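Uncharacterized conserved protein YndB, AHSA1/START domain (Micromonospora chersina, PDB 6V04) is of unknown function but is encoded in the dynemicin biosynthetic locus and, as a START/Bet v1-like protein, probably takes part in making that compound. Local coordinates at residues A[163-168]-A[225-230]; A[152-157]-A[235-240]; A[171-176]-A[264-269]. All blocks are in the same frame, centred on the assembly; numbering follows the deposited sequence.

Contact 1. Residues A[163-168]-A[225-230]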
loop_
_atom_site.group_PDB
_atom_site.type_symbol
_atom_site.label_atom_id
_atom_site.label_comp_id
_atom_site.label_asym_id
_atom_site.label_seq_id
_atom_site.Cartn_x
_atom_site.Cartn_y
_atom_site.Cartn_z
ATOM N N HIS A 163 12.621 10.937 -16.859
ATOM C CA HIS A 163 12.071 11.250 -15.552
ATOM C C HIS A 163 10.559 11.396 -15.670
ATOM O O HIS A 163 10.079 11.969 -16.655
ATOM C CB HIS A 163 12.706 12.548 -15.008
ATOM C CG HIS A 163 12.465 12.781 -13.549
ATOM N ND1 HIS A 163 11.222 13.077 -13.035
ATOM C CD2 HIS A 163 13.319 12.803 -12.499
ATOM C CE1 HIS A 163 11.311 13.232 -11.727
ATOM N NE2 HIS A 163 12.577 13.077 -11.377
ATOM N N PRO A 164 9.791 10.898 -14.693
ATOM C CA PRO A 164 8.321 10.887 -14.834
ATOM C C PRO A 164 7.653 12.247 -14.663
ATOM O O PRO A 164 6.472 12.377 -15.020
ATOM C CB PRO A 164 7.872 9.921 -13.726
ATOM C CG PRO A 164 8.987 10.006 -12.711
ATOM C CD PRO A 164 10.220 10.100 -13.526
ATOM N N LEU A 165 8.333 13.246 -14.097
ATOM C CA LEU A 165 7.686 14.502 -13.752
ATOM C C LEU A 165 8.157 15.632 -14.656
ATOM O O LEU A 165 8.763 16.617 -14.208
ATOM C CB LEU A 165 7.906 14.840 -12.271
ATOM C CG LEU A 165 7.307 13.802 -11.317
ATOM C CD1 LEU A 165 7.466 14.250 -9.867
ATOM C CD2 LEU A 165 5.826 13.547 -11.646
ATOM N N ARG A 166 7.859 15.498 -15.947
ATOM C CA ARG A 166 8.122 16.519 -16.947
ATOM C C ARG A 166 6.860 16.712 -17.765
ATOM O O ARG A 166 6.114 15.757 -17.994
ATOM C CB ARG A 166 9.253 16.127 -17.876
ATOM C CG ARG A 166 10.597 15.908 -17.183
ATOM C CD ARG A 166 11.563 15.266 -18.142
ATOM N NE ARG A 166 12.892 15.070 -17.555
ATOM C CZ ARG A 166 13.767 14.176 -17.992
ATOM N NH1 ARG A 166 13.467 13.397 -19.025
ATOM N NH2 ARG A 166 14.946 14.060 -17.392
ATOM N N GLU A 167 6.625 17.943 -18.221
ATOM C CA GLU A 167 5.421 18.150 -19.016
ATOM C C GLU A 167 5.410 17.211 -20.209
ATOM O O GLU A 167 4.344 16.715 -20.603
ATOM C CB GLU A 167 5.311 19.605 -19.470
ATOM C CG GLU A 167 4.735 20.547 -18.407
ATOM C CD GLU A 167 3.302 20.199 -17.988
ATOM O OE1 GLU A 167 2.682 19.304 -18.607
ATOM O OE2 GLU A 167 2.794 20.829 -17.033
ATOM N N GLU A 168 6.581 16.919 -20.764
ATOM C CA GLU A 168 6.689 16.088 -21.951
ATOM C C GLU A 168 6.765 14.593 -21.650
ATOM O O GLU A 168 6.827 13.802 -22.598
ATOM C CB GLU A 168 7.907 16.519 -22.781
ATOM C CG GLU A 168 9.277 16.165 -22.208
ATOM C CD GLU A 168 9.874 17.250 -21.330
ATOM O OE1 GLU A 168 9.135 18.155 -20.878
ATOM O OE2 GLU A 168 11.104 17.201 -21.104
ATOM N N CYS A 225 -4.423 14.632 -5.268
ATOM C CA CYS A 225 -3.355 13.734 -5.671
ATOM C C CYS A 225 -2.021 14.451 -5.596
ATOM O O CYS A 225 -1.883 15.579 -6.084
ATOM C CB CYS A 225 -3.585 13.214 -7.081
ATOM S SG CYS A 225 -2.299 12.097 -7.586
ATOM N N GLN A 226 -1.042 13.769 -5.012
ATOM C CA GLN A 226 0.322 14.264 -4.898
ATOM C C GLN A 226 1.250 13.178 -5.410
ATOM O O GLN A 226 1.193 12.041 -4.933
ATOM C CB GLN A 226 0.653 14.620 -3.449
ATOM C CG GLN A 226 -0.220 15.704 -2.857
ATOM C CD GLN A 226 -0.887 15.277 -1.565
ATOM O OE1 GLN A 226 -0.309 14.540 -0.766
ATOM N NE2 GLN A 226 -2.120 15.731 -1.358
ATOM N N VAL A 227 2.096 13.524 -6.371
ATOM C CA VAL A 227 3.108 12.637 -6.930
ATOM C C VAL A 227 4.464 13.299 -6.705
ATOM O O VAL A 227 4.615 14.504 -6.935
ATOM C CB VAL A 227 2.866 12.394 -8.430
ATOM C CG1 VAL A 227 3.917 11.449 -9.009
ATOM C CG2 VAL A 227 1.475 11.843 -8.663
ATOM N N ARG A 228 5.439 12.528 -6.248
ATOM C CA ARG A 228 6.750 13.083 -5.957
ATOM C C ARG A 228 7.820 12.090 -6.365
ATOM O O ARG A 228 7.580 10.885 -6.420
ATOM C CB ARG A 228 6.888 13.426 -4.468
ATOM C CG ARG A 228 5.678 14.141 -3.898
ATOM C CD ARG A 228 6.012 15.009 -2.697
ATOM N NE ARG A 228 4.811 15.341 -1.932
ATOM C CZ ARG A 228 3.828 16.127 -2.368
ATOM N NH1 ARG A 228 3.882 16.672 -3.578
ATOM N NH2 ARG A 228 2.778 16.363 -1.593
ATOM N N THR A 229 9.009 12.608 -6.645
ATOM C CA THR A 229 10.181 11.770 -6.834
ATOM C C THR A 229 11.242 12.171 -5.820
ATOM O O THR A 229 11.437 13.356 -5.539
ATOM C CB THR A 229 10.724 11.878 -8.264
ATOM O OG1 THR A 229 10.876 13.256 -8.623
ATOM C CG2 THR A 229 9.801 11.194 -9.232
ATOM N N GLU A 230 11.889 11.170 -5.235
ATOM C CA GLU A 230 12.960 11.386 -4.273
ATOM C C GLU A 230 14.205 10.684 -4.791
ATOM O O GLU A 230 14.163 9.461 -5.023
ATOM C CB GLU A 230 12.586 10.857 -2.887
ATOM C CG GLU A 230 13.720 10.994 -1.892
ATOM C CD GLU A 230 13.283 10.873 -0.443
ATOM O OE1 GLU A 230 12.107 11.163 -0.142
ATOM O OE2 GLU A 230 14.123 10.486 0.397
#
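Thr-229 meets three residues of the loop 163-168 at once, and it and Leu-165 have the most surface buried by the contact. These two side chains reach toward each other tip to tip: CD1 of Leu-165 lies 3.8 Å from Thr-229 OG1 and also close to Thr-229 CG2. The other branch of the leucine, CD2, crosses to Val-227 CG1 at 3.9 Å. CG of Pro-164 meets the threonine methyl, 3.8 Å from Thr-229 CG2. Thr-229 and Val-227 lie on strand 223-230 of the curved antiparallel sheet in the C-terminal half, which has the helix-grip topology of START/Bet v1-like proteins; Val-227 also touches Trp-266 of the long helix 252-277, so the loop covers the same sheet face as that helix, further along the strand. His-163 closes in edge-on. Its CG, anti to the backbone N (chi1 -166°), is carried toward the strand. The CE1-NE2 edge of the ring faces Thr-229 OG1, which lies near the ring plane, 3.1 Å from His-163 CE1 and 3.2 Å from NE2. On the loop side, ND1 accepts a nearly straight hydrogen bond in the ring plane from Leu-165 N (3.1 Å, 166°), which fixes the ring's rotation. An alanine at His-163 would probably leave Leu-165 N without this acceptor and open a gap beside the threonine hydroxyl. The loop is tied down further by Arg-166, whose NE forms a salt bridge with Glu-207.

Contact 2. Residues A[152-157]-A[235-240]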
loop_
_atom_site.group_PDB
_atom_site.type_symbol
_atom_site.label_atom_id
_atom_site.label_comp_id
_atom_site.label_asym_id
_atom_site.label_seq_id
_atom_site.Cartn_x
_atom_site.Cartn_y
_atom_site.Cartn_z
ATOM N N ASP A 152 -1.937 4.949 -1.679
ATOM C CA ASP A 152 -0.550 5.344 -1.884
ATOM C C ASP A 152 0.191 4.185 -2.529
ATOM O O ASP A 152 -0.305 3.061 -2.617
ATOM C CB ASP A 152 0.108 5.805 -0.588
ATOM C CG ASP A 152 -0.211 4.932 0.570
ATOM O OD1 ASP A 152 -0.030 3.709 0.435
ATOM O OD2 ASP A 152 -0.640 5.474 1.614
ATOM N N GLY A 153 1.371 4.483 -3.032
ATOM C CA GLY A 153 2.190 3.461 -3.638
ATOM C C GLY A 153 3.495 4.093 -4.049
ATOM O O GLY A 153 3.623 5.323 -4.099
ATOM N N SER A 154 4.463 3.238 -4.359
ATOM C CA SER A 154 5.741 3.724 -4.843
ATOM C C SER A 154 6.402 2.683 -5.731
ATOM O O SER A 154 6.089 1.489 -5.678
ATOM C CB SER A 154 6.692 4.083 -3.696
ATOM O OG SER A 154 7.265 2.915 -3.133
ATOM N N VAL A 155 7.349 3.157 -6.534
ATOM C CA VAL A 155 8.189 2.291 -7.346
ATOM C C VAL A 155 9.553 2.954 -7.463
ATOM O O VAL A 155 9.652 4.176 -7.570
ATOM C CB VAL A 155 7.535 2.031 -8.722
ATOM C CG1 VAL A 155 7.386 3.332 -9.511
ATOM C CG2 VAL A 155 8.323 1.005 -9.503
ATOM N N VAL A 156 10.605 2.157 -7.404
ATOM C CA VAL A 156 11.956 2.681 -7.549
ATOM C C VAL A 156 12.342 2.610 -9.011
ATOM O O VAL A 156 12.293 1.539 -9.631
ATOM C CB VAL A 156 12.956 1.911 -6.675
ATOM C CG1 VAL A 156 14.376 2.423 -6.935
ATOM C CG2 VAL A 156 12.586 2.083 -5.216
ATOM N N LEU A 157 12.736 3.746 -9.553
ATOM C CA LEU A 157 13.125 3.873 -10.933
ATOM C C LEU A 157 14.637 4.010 -11.033
ATOM O O LEU A 157 15.282 4.510 -10.106
ATOM C CB LEU A 157 12.473 5.101 -11.585
ATOM C CG LEU A 157 10.945 5.185 -11.515
ATOM C CD1 LEU A 157 10.467 6.502 -12.104
ATOM C CD2 LEU A 157 10.286 4.016 -12.210
ATOM N N GLY A 235 18.246 4.437 -6.774
ATOM C CA GLY A 235 17.304 4.845 -7.799
ATOM C C GLY A 235 16.407 5.957 -7.300
ATOM O O GLY A 235 16.480 6.383 -6.149
ATOM N N ARG A 236 15.537 6.433 -8.200
ATOM C CA ARG A 236 14.591 7.493 -7.883
ATOM C C ARG A 236 13.288 6.851 -7.447
ATOM O O ARG A 236 12.730 6.029 -8.177
ATOM C CB ARG A 236 14.325 8.405 -9.084
ATOM C CG ARG A 236 15.391 9.460 -9.301
ATOM C CD ARG A 236 14.935 10.496 -10.314
ATOM N NE ARG A 236 15.272 10.112 -11.679
ATOM C CZ ARG A 236 16.470 10.289 -12.225
ATOM N NH1 ARG A 236 17.453 10.835 -11.521
ATOM N NH2 ARG A 236 16.688 9.912 -13.476
ATOM N N THR A 237 12.801 7.216 -6.267
ATOM C CA THR A 237 11.540 6.661 -5.794
ATOM C C THR A 237 10.406 7.556 -6.267
ATOM O O THR A 237 10.327 8.729 -5.890
ATOM C CB THR A 237 11.513 6.523 -4.275
ATOM O OG1 THR A 237 12.556 5.640 -3.862
ATOM C CG2 THR A 237 10.174 5.964 -3.817
ATOM N N LEU A 238 9.540 7.002 -7.113
ATOM C CA LEU A 238 8.332 7.666 -7.567
ATOM C C LEU A 238 7.195 7.235 -6.658
ATOM O O LEU A 238 6.909 6.041 -6.555
ATOM C CB LEU A 238 8.053 7.271 -9.009
ATOM C CG LEU A 238 6.699 7.700 -9.553
ATOM C CD1 LEU A 238 6.605 9.208 -9.609
ATOM C CD2 LEU A 238 6.471 7.090 -10.934
ATOM N N SER A 239 6.572 8.192 -5.981
ATOM C CA SER A 239 5.510 7.898 -5.032
ATOM C C SER A 239 4.252 8.679 -5.386
ATOM O O SER A 239 4.309 9.793 -5.923
ATOM C CB SER A 239 5.930 8.221 -3.595
ATOM O OG SER A 239 6.114 9.613 -3.398
ATOM N N VAL A 240 3.110 8.081 -5.077
ATOM C CA VAL A 240 1.815 8.711 -5.279
ATOM C C VAL A 240 1.027 8.629 -3.987
ATOM O O VAL A 240 1.134 7.652 -3.237
ATOM C CB VAL A 240 1.017 8.078 -6.436
ATOM C CG1 VAL A 240 0.783 6.598 -6.198
ATOM C CG2 VAL A 240 -0.321 8.815 -6.599
#
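Leu-157 N donates a short, straight hydrogen bond to Arg-236 O (2.7 Å, 173°), and Arg-236 N returns one to Leu-157 O. Just before this pair comes Gly-235, its CA 3.1 Å from Leu-157 O; a side chain here would run into Leu-157 O and Val-156 CG1 and press on the preceding carbonyl, so the position calls for glycine. Val-155 and Leu-238 form the next hydrogen-bonded pair: Val-155 N reaches Leu-238 O at 2.9 Å, in the carbonyl plane, with a C-H...O contact from Ser-154 CA at 3.1 Å as a weak supplement. The reverse bond, Leu-238 N to Val-155 O, is also 2.9 Å and runs nearly along the C=O axis. Gly-153 with Val-240 is the third such pair, so six backbone bonds join the antiparallel strands.

Side chains alternate between faces. Val-155 and Leu-238 run alongside one another on the same face; chi1 of 63° sets Val-155 CG1 between its backbone N and carbonyl carbon, 4.0 Å from Leu-238 CB. Leu-157 CD1 reaches the same Leu-238 CB, also at 4.0 Å. This mainly apolar face, with Val-240, packs on helix 252-277; Arg-236 lies at its end, touching His-163 and Asn-159. On the opposite face Ser-154 touches Glu-118 of helix 116-139, and Thr-237 OG1 bonds to Arg-234. Asp-152, near the start of the strand, forms a salt bridge with Arg-148.

Strand 151-157 is the outermost of its sheet, so its attachment here rests on regular backbone pairing, backed by leucines and valines on the helix side and more polar groups on the other.

Contact 3. Residues A[171-176]-A[264-269]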
loop_
_atom_site.group_PDB
_atom_site.type_symbol
_atom_site.label_atom_id
_atom_site.label_comp_id
_atom_site.label_asym_id
_atom_site.label_seq_id
_atom_site.Cartn_x
_atom_site.Cartn_y
_atom_site.Cartn_z
ATOM N N VAL A 171 2.376 12.211 -19.878
ATOM C CA VAL A 171 1.402 11.424 -20.637
ATOM C C VAL A 171 1.946 10.035 -20.956
ATOM O O VAL A 171 1.175 9.131 -21.301
ATOM C CB VAL A 171 0.985 12.161 -21.921
ATOM C CG1 VAL A 171 -0.007 11.320 -22.712
ATOM C CG2 VAL A 171 0.371 13.521 -21.581
ATOM N N ASP A 172 3.261 9.839 -20.828
ATOM C CA ASP A 172 3.855 8.524 -21.043
ATOM C C ASP A 172 3.349 7.489 -20.043
ATOM O O ASP A 172 3.325 6.294 -20.356
ATOM C CB ASP A 172 5.384 8.594 -20.930
ATOM C CG ASP A 172 6.048 9.399 -22.054
ATOM O OD1 ASP A 172 5.414 9.660 -23.100
ATOM O OD2 ASP A 172 7.242 9.757 -21.897
ATOM N N TRP A 173 2.981 7.905 -18.830
ATOM C CA TRP A 173 2.652 6.939 -17.786
ATOM C C TRP A 173 1.371 7.240 -17.009
ATOM O O TRP A 173 0.834 6.321 -16.368
ATOM C CB TRP A 173 3.830 6.804 -16.801
ATOM C CG TRP A 173 4.078 8.003 -15.939
ATOM C CD1 TRP A 173 4.709 9.168 -16.297
ATOM C CD2 TRP A 173 3.695 8.159 -14.574
ATOM N NE1 TRP A 173 4.732 10.037 -15.238
ATOM C CE2 TRP A 173 4.112 9.445 -14.167
ATOM C CE3 TRP A 173 3.032 7.335 -13.648
ATOM C CZ2 TRP A 173 3.895 9.922 -12.878
ATOM C CZ3 TRP A 173 2.825 7.810 -12.377
ATOM C CH2 TRP A 173 3.256 9.094 -12.000
ATOM N N LEU A 174 0.849 8.478 -17.046
ATOM C CA LEU A 174 -0.386 8.781 -16.334
ATOM C C LEU A 174 -1.585 8.628 -17.260
ATOM O O LEU A 174 -1.490 8.921 -18.453
ATOM C CB LEU A 174 -0.365 10.206 -15.790
ATOM C CG LEU A 174 0.530 10.407 -14.566
ATOM C CD1 LEU A 174 0.789 11.879 -14.319
ATOM C CD2 LEU A 174 -0.107 9.780 -13.343
ATOM N N PRO A 175 -2.727 8.201 -16.725
ATOM C CA PRO A 175 -3.948 8.029 -17.545
ATOM C C PRO A 175 -4.701 9.339 -17.718
ATOM O O PRO A 175 -5.826 9.515 -17.250
ATOM C CB PRO A 175 -4.739 7.006 -16.725
ATOM C CG PRO A 175 -4.417 7.379 -15.325
ATOM C CD PRO A 175 -2.957 7.777 -15.333
ATOM N N ILE A 176 -4.075 10.289 -18.411
ATOM C CA ILE A 176 -4.600 11.642 -18.523
ATOM C C ILE A 176 -4.674 12.053 -19.989
ATOM O O ILE A 176 -4.007 11.484 -20.858
ATOM C CB ILE A 176 -3.743 12.649 -17.719
ATOM C CG1 ILE A 176 -2.299 12.644 -18.222
ATOM C CG2 ILE A 176 -3.793 12.300 -16.246
ATOM C CD1 ILE A 176 -1.408 13.707 -17.569
ATOM N N ALA A 264 -6.263 0.392 -8.380
ATOM C CA ALA A 264 -5.806 -0.437 -9.486
ATOM C C ALA A 264 -5.234 0.427 -10.598
ATOM O O ALA A 264 -4.271 0.034 -11.272
ATOM C CB ALA A 264 -6.966 -1.281 -9.999
ATOM N N THR A 265 -5.824 1.603 -10.813
ATOM C CA THR A 265 -5.322 2.514 -11.836
ATOM C C THR A 265 -3.926 3.000 -11.481
ATOM O O THR A 265 -3.031 3.029 -12.336
ATOM C CB THR A 265 -6.282 3.687 -12.001
ATOM O OG1 THR A 265 -7.520 3.190 -12.516
ATOM C CG2 THR A 265 -5.757 4.718 -12.975
ATOM N N TRP A 266 -3.715 3.389 -10.220
ATOM C CA TRP A 266 -2.394 3.853 -9.815
ATOM C C TRP A 266 -1.374 2.725 -9.855
ATOM O O TRP A 266 -0.216 2.955 -10.219
ATOM C CB TRP A 266 -2.453 4.485 -8.427
ATOM C CG TRP A 266 -2.965 5.888 -8.479
ATOM C CD1 TRP A 266 -4.166 6.354 -8.006
ATOM C CD2 TRP A 266 -2.308 7.020 -9.077
ATOM N NE1 TRP A 266 -4.276 7.694 -8.258
ATOM C CE2 TRP A 266 -3.155 8.127 -8.919
ATOM C CE3 TRP A 266 -1.079 7.195 -9.725
ATOM C CZ2 TRP A 266 -2.826 9.391 -9.386
ATOM C CZ3 TRP A 266 -0.741 8.457 -10.177
ATOM C CH2 TRP A 266 -1.600 9.542 -9.999
ATOM N N THR A 267 -1.783 1.501 -9.514
ATOM C CA THR A 267 -0.882 0.359 -9.637
ATOM C C THR A 267 -0.405 0.210 -11.077
ATOM O O THR A 267 0.791 0.027 -11.330
ATOM C CB THR A 267 -1.583 -0.909 -9.154
ATOM O OG1 THR A 267 -1.952 -0.759 -7.772
ATOM C CG2 THR A 267 -0.694 -2.119 -9.301
ATOM N N ALA A 268 -1.322 0.330 -12.035
ATOM C CA ALA A 268 -0.959 0.236 -13.445
ATOM C C ALA A 268 -0.054 1.390 -13.865
ATOM O O ALA A 268 0.869 1.208 -14.672
ATOM C CB ALA A 268 -2.223 0.221 -14.288
ATOM N N ALA A 269 -0.313 2.586 -13.347
ATOM C CA ALA A 269 0.497 3.744 -13.711
ATOM C C ALA A 269 1.923 3.597 -13.206
ATOM O O ALA A 269 2.874 3.892 -13.936
ATOM C CB ALA A 269 -0.132 5.019 -13.165
#
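Trp-173 turns the edge of its six-membered ring to the backbone of helix 252-277: CE3 lies 3.5 Å from Ala-269 O, near the indole plane. Its CG sits between the backbone N and the carbonyl carbon (chi1 69°). The methyl of Ala-269 fits beside the ring, its CB 3.6 Å from Trp-173 O and 4.0 Å from Trp-173 CE3, which lets the chain come close to the helix at this small residue. Trp-266, whose CB starts away from the loop, swings its benzo end back, and its CZ3 meets Leu-174 CD2 at 3.5 Å. The CZ3 atoms of Trp-173 and Trp-266 approach to 4.2 Å, with that of Trp-173 near the plane of the Trp-266 ring, at its edge. Pro-175 and Thr-265 meet through CG and CG2, 3.8 Å apart.

Leu-174 also backs its own neighbour, with CG 3.6 Å above the plane of the Trp-173 indole and over its centre; the leucine thus joins the two tryptophans. Pro-175 is the centre of an inverse gamma turn that leads the chain from the short, weakly bonded helix 170-173 into strand 176-178. Each indole N-H is held from elsewhere: Trp-173 NE1 by Pro-164 O, and Trp-266 NE1 by His-242 ND1, with the histidine and indole rings at about 85°. Thr-265 OG1 turns to Arg-261 O within its own helix.

With no hydrogen bond passing between the segments, cohesion here is apolar and depends on fit; the buried indole nitrogens are satisfied by outside acceptors that are likely to restrain how the rings are turned.

How the contacts relate
All three contacts belong to the C-terminal helix-grip half. Contacts 1 and 2 lie on neighbouring strands of one sheet, their centres 10 Å apart, and Glu-230 O and Arg-228 O probably accept hydrogen bonds from Thr-237 N and Ser-239 N, each at 2.9 Å. Contact 3 adds a link to the long helix: Trp-173 CH2 is 3.9 Å from both Val-227 CG1 of contact 1 and Leu-238 CD2 of contact 2, while Trp-266 packs on Cys-225 and Val-240. Contact 2 is nearest to Gln-149, a magnesium-binding residue of this protein, about 9 Å from the Asp-152 side chain; a bound magnesium ion lies about 12 Å from that side chain, so the contact does not reach the metal.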